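Local coordinates for geranyltranstransferase (IspA) (Helicobacter pylori, PDB 3LLW), which probably acts as a magnesium-dependent prenyltransferase of the FPP/GGPP synthase family, joining isoprenoid diphosphates into longer chains, at residues K272-D280 against L293-F301. Residues are numbered along the deposited sequence; the frame is centred on the assembly and turned at random.
Sequences KTEVLNDLD and LNALLNTLF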
ATOM      1  N   LYS A 272      20.769   3.260 -25.921  1.00 52.61           N
ATOM      2  CA  LYS A 272      22.007   3.100 -25.135  1.00 57.84           C
ATOM      3  C   LYS A 272      22.855   4.345 -25.237  1.00 62.34           C
ATOM      4  O   LYS A 272      23.212   4.954 -24.227  1.00 67.69           O
ATOM      5  CB  LYS A 272      22.838   1.964 -25.717  1.00 58.85           C
ATOM      6  CG  LYS A 272      23.215   0.848 -24.773  1.00 70.12           C
ATOM      7  CD  LYS A 272      22.219  -0.299 -24.878  1.00 63.47           C
ATOM      8  CE  LYS A 272      22.893  -1.665 -24.759  1.00 66.24           C
ATOM      9  NZ  LYS A 272      23.512  -2.134 -26.028  1.00 69.15           N
ATOM     10  N   THR A 273      23.155   4.702 -26.487  1.00 66.15           N
ATOM     11  CA  THR A 273      24.005   5.823 -26.853  1.00 67.27           C
ATOM     12  C   THR A 273      23.414   7.096 -26.289  1.00 65.40           C
ATOM     13  O   THR A 273      24.094   7.827 -25.586  1.00 68.39           O
ATOM     14  CB  THR A 273      24.147   5.929 -28.407  1.00 69.78           C
ATOM     15  OG1 THR A 273      24.904   4.814 -28.892  1.00 62.94           O
ATOM     16  CG2 THR A 273      24.829   7.234 -28.825  1.00 67.10           C
ATOM     17  N   GLU A 274      22.132   7.308 -26.580  1.00 62.48           N
ATOM     18  CA  GLU A 274      21.379   8.474 -26.151  1.00 62.32           C
ATOM     19  C   GLU A 274      21.382   8.637 -24.627  1.00 63.30           C
ATOM     20  O   GLU A 274      21.576   9.745 -24.113  1.00 62.98           O
ATOM     21  CB  GLU A 274      19.950   8.330 -26.663  1.00 64.26           C
ATOM     22  CG  GLU A 274      19.170   9.615 -26.752  1.00 74.19           C
ATOM     23  CD  GLU A 274      17.756   9.387 -27.234  1.00 78.40           C
ATOM     24  OE1 GLU A 274      17.458   8.278 -27.733  1.00 77.32           O
ATOM     25  OE2 GLU A 274      16.937  10.320 -27.111  1.00 81.88           O
ATOM     26  N   VAL A 275      21.176   7.518 -23.931  1.00 59.08           N
ATOM     27  CA  VAL A 275      21.188   7.438 -22.467  1.00 61.80           C
ATOM     28  C   VAL A 275      22.567   7.833 -21.942  1.00 64.26           C
ATOM     29  O   VAL A 275      22.679   8.785 -21.166  1.00 61.00           O
ATOM     30  CB  VAL A 275      20.734   6.007 -21.963  1.00 63.03           C
ATOM     31  CG1 VAL A 275      21.158   5.737 -20.541  1.00 65.45           C
ATOM     32  CG2 VAL A 275      19.226   5.849 -22.069  1.00 59.19           C
ATOM     33  N   LEU A 276      23.607   7.139 -22.416  1.00 68.70           N
ATOM     34  CA  LEU A 276      24.999   7.413 -22.022  1.00 71.14           C
ATOM     35  C   LEU A 276      25.470   8.836 -22.350  1.00 70.88           C
ATOM     36  O   LEU A 276      26.203   9.440 -21.576  1.00 74.42           O
ATOM     37  CB  LEU A 276      25.945   6.371 -22.630  1.00 69.36           C
ATOM     38  CG  LEU A 276      26.381   5.150 -21.797  1.00 75.35           C
ATOM     39  CD1 LEU A 276      25.459   4.812 -20.607  1.00 72.56           C
ATOM     40  CD2 LEU A 276      26.590   3.917 -22.695  1.00 70.11           C
ATOM     41  N   ASN A 277      25.014   9.373 -23.474  1.00 70.43           N
ATOM     42  CA  ASN A 277      25.374  10.722 -23.888  1.00 76.56           C
ATOM     43  C   ASN A 277      24.710  11.814 -23.052  1.00 73.44           C
ATOM     44  O   ASN A 277      25.321  12.840 -22.767  1.00 77.71           O
ATOM     45  CB  ASN A 277      25.062  10.926 -25.376  1.00 80.37           C
ATOM     46  CG  ASN A 277      25.855  12.059 -25.983  1.00 88.68           C
ATOM     47  OD1 ASN A 277      27.090  12.051 -25.964  1.00 87.69           O
ATOM     48  ND2 ASN A 277      25.149  13.049 -26.524  1.00 94.21           N
ATOM     49  N   ASP A 278      23.458  11.580 -22.667  1.00 78.34           N
ATOM     50  CA  ASP A 278      22.698  12.482 -21.796  1.00 76.08           C
ATOM     51  C   ASP A 278      23.287  12.445 -20.391  1.00 71.57           C
ATOM     52  O   ASP A 278      23.279  13.441 -19.662  1.00 66.44           O
ATOM     53  CB  ASP A 278      21.235  12.038 -21.751  1.00 82.63           C
ATOM     54  CG  ASP A 278      20.256  13.188 -21.955  1.00 97.37           C
ATOM     55  OD1 ASP A 278      19.075  13.024 -21.577  1.00103.57           O
ATOM     56  OD2 ASP A 278      20.655  14.246 -22.499  1.00105.06           O
ATOM     57  N   LEU A 279      23.807  11.276 -20.037  1.00 67.93           N
ATOM     58  CA  LEU A 279      24.474  11.041 -18.770  1.00 68.34           C
ATOM     59  C   LEU A 279      25.829  11.743 -18.688  1.00 70.79           C
ATOM     60  O   LEU A 279      26.221  12.213 -17.626  1.00 71.79           O
ATOM     61  CB  LEU A 279      24.631   9.527 -18.553  1.00 63.84           C
ATOM     62  CG  LEU A 279      25.255   8.986 -17.271  1.00 59.42           C
ATOM     63  CD1 LEU A 279      24.415   9.344 -16.053  1.00 58.93           C
ATOM     64  CD2 LEU A 279      25.426   7.492 -17.398  1.00 64.59           C
ATOM     65  N   ASP A 280      26.539  11.830 -19.812  1.00 77.92           N
ATOM     66  CA  ASP A 280      27.858  12.480 -19.837  1.00 79.54           C
ATOM     67  C   ASP A 280      27.783  14.018 -19.853  1.00 76.87           C
ATOM     68  O   ASP A 280      28.806  14.694 -19.938  1.00 79.37           O
ATOM     69  CB  ASP A 280      28.727  11.937 -20.986  1.00 82.13           C
ATOM     70  CG  ASP A 280      28.981  10.423 -20.883  1.00 87.33           C
ATOM     71  OD1 ASP A 280      29.357   9.824 -21.912  1.00 92.86           O
ATOM     72  OD2 ASP A 280      28.789   9.820 -19.800  1.00 84.64           O
ATOM     73  N   LEU A 293      26.318   6.138 -11.629  1.00 50.52           N
ATOM     74  CA  LEU A 293      25.323   5.822 -12.640  1.00 55.67           C
ATOM     75  C   LEU A 293      25.928   5.168 -13.876  1.00 58.52           C
ATOM     76  O   LEU A 293      25.427   4.144 -14.338  1.00 62.76           O
ATOM     77  CB  LEU A 293      24.490   7.054 -13.005  1.00 55.90           C
ATOM     78  CG  LEU A 293      23.530   7.549 -11.910  1.00 54.87           C
ATOM     79  CD1 LEU A 293      22.777   8.774 -12.376  1.00 44.75           C
ATOM     80  CD2 LEU A 293      22.564   6.455 -11.486  1.00 51.04           C
ATOM     81  N   ASN A 294      27.028   5.738 -14.370  1.00 60.60           N
ATOM     82  CA  ASN A 294      27.760   5.201 -15.517  1.00 55.32           C
ATOM     83  C   ASN A 294      28.168   3.749 -15.303  1.00 53.75           C
ATOM     84  O   ASN A 294      27.975   2.916 -16.199  1.00 47.81           O
ATOM     85  CB  ASN A 294      28.979   6.082 -15.815  1.00 62.71           C
ATOM     86  CG  ASN A 294      29.744   5.653 -17.051  1.00 64.77           C
ATOM     87  OD1 ASN A 294      30.868   5.172 -16.942  1.00 67.20           O
ATOM     88  ND2 ASN A 294      29.154   5.847 -18.229  1.00 62.17           N
ATOM     89  N   ALA A 295      28.686   3.452 -14.109  1.00 48.66           N
ATOM     90  CA  ALA A 295      29.164   2.109 -13.779  1.00 57.60           C
ATOM     91  C   ALA A 295      28.034   1.096 -13.764  1.00 63.89           C
ATOM     92  O   ALA A 295      28.174  -0.003 -14.307  1.00 64.21           O
ATOM     93  CB  ALA A 295      29.864   2.110 -12.453  1.00 57.53           C
ATOM     94  N   LEU A 296      26.917   1.487 -13.152  1.00 66.97           N
ATOM     95  CA  LEU A 296      25.747   0.629 -13.027  1.00 68.07           C
ATOM     96  C   LEU A 296      25.183   0.273 -14.398  1.00 66.25           C
ATOM     97  O   LEU A 296      24.888  -0.895 -14.668  1.00 64.39           O
ATOM     98  CB  LEU A 296      24.673   1.321 -12.188  1.00 68.20           C
ATOM     99  CG  LEU A 296      23.984   0.564 -11.049  1.00 71.70           C
ATOM    100  CD1 LEU A 296      22.719   1.314 -10.651  1.00 71.91           C
ATOM    101  CD2 LEU A 296      23.683  -0.917 -11.349  1.00 70.13           C
ATOM    102  N   LEU A 297      25.058   1.284 -15.256  1.00 64.21           N
ATOM    103  CA  LEU A 297      24.523   1.106 -16.604  1.00 64.55           C
ATOM    104  C   LEU A 297      25.406   0.253 -17.500  1.00 66.30           C
ATOM    105  O   LEU A 297      24.891  -0.525 -18.299  1.00 65.41           O
ATOM    106  CB  LEU A 297      24.267   2.448 -17.277  1.00 63.96           C
ATOM    107  CG  LEU A 297      23.320   3.451 -16.612  1.00 70.81           C
ATOM    108  CD1 LEU A 297      23.047   4.538 -17.604  1.00 76.13           C
ATOM    109  CD2 LEU A 297      22.013   2.825 -16.133  1.00 76.08           C
ATOM    110  N   ASN A 298      26.725   0.397 -17.368  1.00 68.19           N
ATOM    111  CA  ASN A 298      27.663  -0.408 -18.159  1.00 71.05           C
ATOM    112  C   ASN A 298      27.589  -1.884 -17.784  1.00 70.95           C
ATOM    113  O   ASN A 298      27.745  -2.755 -18.640  1.00 72.64           O
ATOM    114  CB  ASN A 298      29.104   0.117 -18.056  1.00 69.70           C
ATOM    115  CG  ASN A 298      29.343   1.358 -18.918  1.00 74.07           C
ATOM    116  OD1 ASN A 298      29.073   1.366 -20.125  1.00 70.68           O
ATOM    117  ND2 ASN A 298      29.860   2.414 -18.297  1.00 78.78           N
ATOM    118  N   THR A 299      27.332  -2.153 -16.508  1.00 68.91           N
ATOM    119  CA  THR A 299      27.079  -3.511 -16.053  1.00 75.90           C
ATOM    120  C   THR A 299      25.780  -4.043 -16.674  1.00 75.03           C
ATOM    121  O   THR A 299      25.740  -5.183 -17.140  1.00 76.87           O
ATOM    122  CB  THR A 299      27.017  -3.595 -14.510  1.00 78.56           C
ATOM    123  OG1 THR A 299      28.055  -2.784 -13.944  1.00 76.78           O
ATOM    124  CG2 THR A 299      27.189  -5.037 -14.041  1.00 81.80           C
ATOM    125  N   LEU A 300      24.746  -3.198 -16.705  1.00 72.79           N
ATOM    126  CA  LEU A 300      23.438  -3.561 -17.255  1.00 71.95           C
ATOM    127  C   LEU A 300      23.478  -3.854 -18.755  1.00 73.18           C
ATOM    128  O   LEU A 300      22.837  -4.794 -19.228  1.00 74.90           O
ATOM    129  CB  LEU A 300      22.407  -2.460 -16.969  1.00 71.58           C
ATOM    130  CG  LEU A 300      20.941  -2.788 -17.294  1.00 70.97           C
ATOM    131  CD1 LEU A 300      20.297  -3.549 -16.134  1.00 74.35           C
ATOM    132  CD2 LEU A 300      20.152  -1.533 -17.646  1.00 64.16           C
ATOM    133  N   PHE A 301      24.240  -3.052 -19.494  1.00 73.70           N
ATOM    134  CA  PHE A 301      24.367  -3.227 -20.938  1.00 75.88           C
ATOM    135  C   PHE A 301      25.287  -4.390 -21.312  1.00 76.95           C
ATOM    136  O   PHE A 301      25.248  -4.858 -22.447  1.00 77.01           O
ATOM    137  CB  PHE A 301      24.844  -1.934 -21.615  1.00 76.65           C
ATOM    138  CG  PHE A 301      23.946  -0.740 -21.376  1.00 80.74           C
ATOM    139  CD1 PHE A 301      22.568  -0.888 -21.248  1.00 80.25           C
ATOM    140  CD2 PHE A 301      24.484   0.543 -21.302  1.00 85.06           C
ATOM    141  CE1 PHE A 301      21.740   0.211 -21.035  1.00 82.25           C
ATOM    142  CE2 PHE A 301      23.663   1.652 -21.088  1.00 85.33           C
ATOM    143  CZ  PHE A 301      22.289   1.485 -20.956  1.00 83.58           C
TER
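Lys272 lays its aliphatic chain over one face of the Phe301 ring where helices 261-279 and 287-301, an antiparallel hairpin in the all-helical polyprenyl synthetase fold, pack together. The short segments run at 168° with axes 11.0 Å apart. In this CH-pi contact, Lys272 CG stands 3.6 Å from the centroid of the Phe301 ring, almost on its normal; bends at chi2 and chi3 then carry CD and CE across toward CD1 and CB of Phe301. Lysine suits this margin because its methylenes cover the aromatic face while its ammonium group lies beyond the ring.

No hydrogen bond links the segments, and the remaining contacts are mainly apolar. Buried Val275, Leu279, Leu293 and Leu297 suit the interface because their branched ends need no polar partner. Leu276 CD1 meets the ring edge in its plane, 3.7 Å from Phe301 CE2. Leu297 CD1 touches Leu276 CD1 and, at 3.7 Å, Val275 CG1. Phe218 packs on both Val275 and Leu297, so the apolar layer continues onto helix 209-236. Toward the turn, chi1 of -178° sends Leu279 CG outward and chi2 of 63° parts its methyls: CD1 to Leu293 CB, CD2 tip to tip with Leu297 CD1 and 3.8 Å from Asn294 CA.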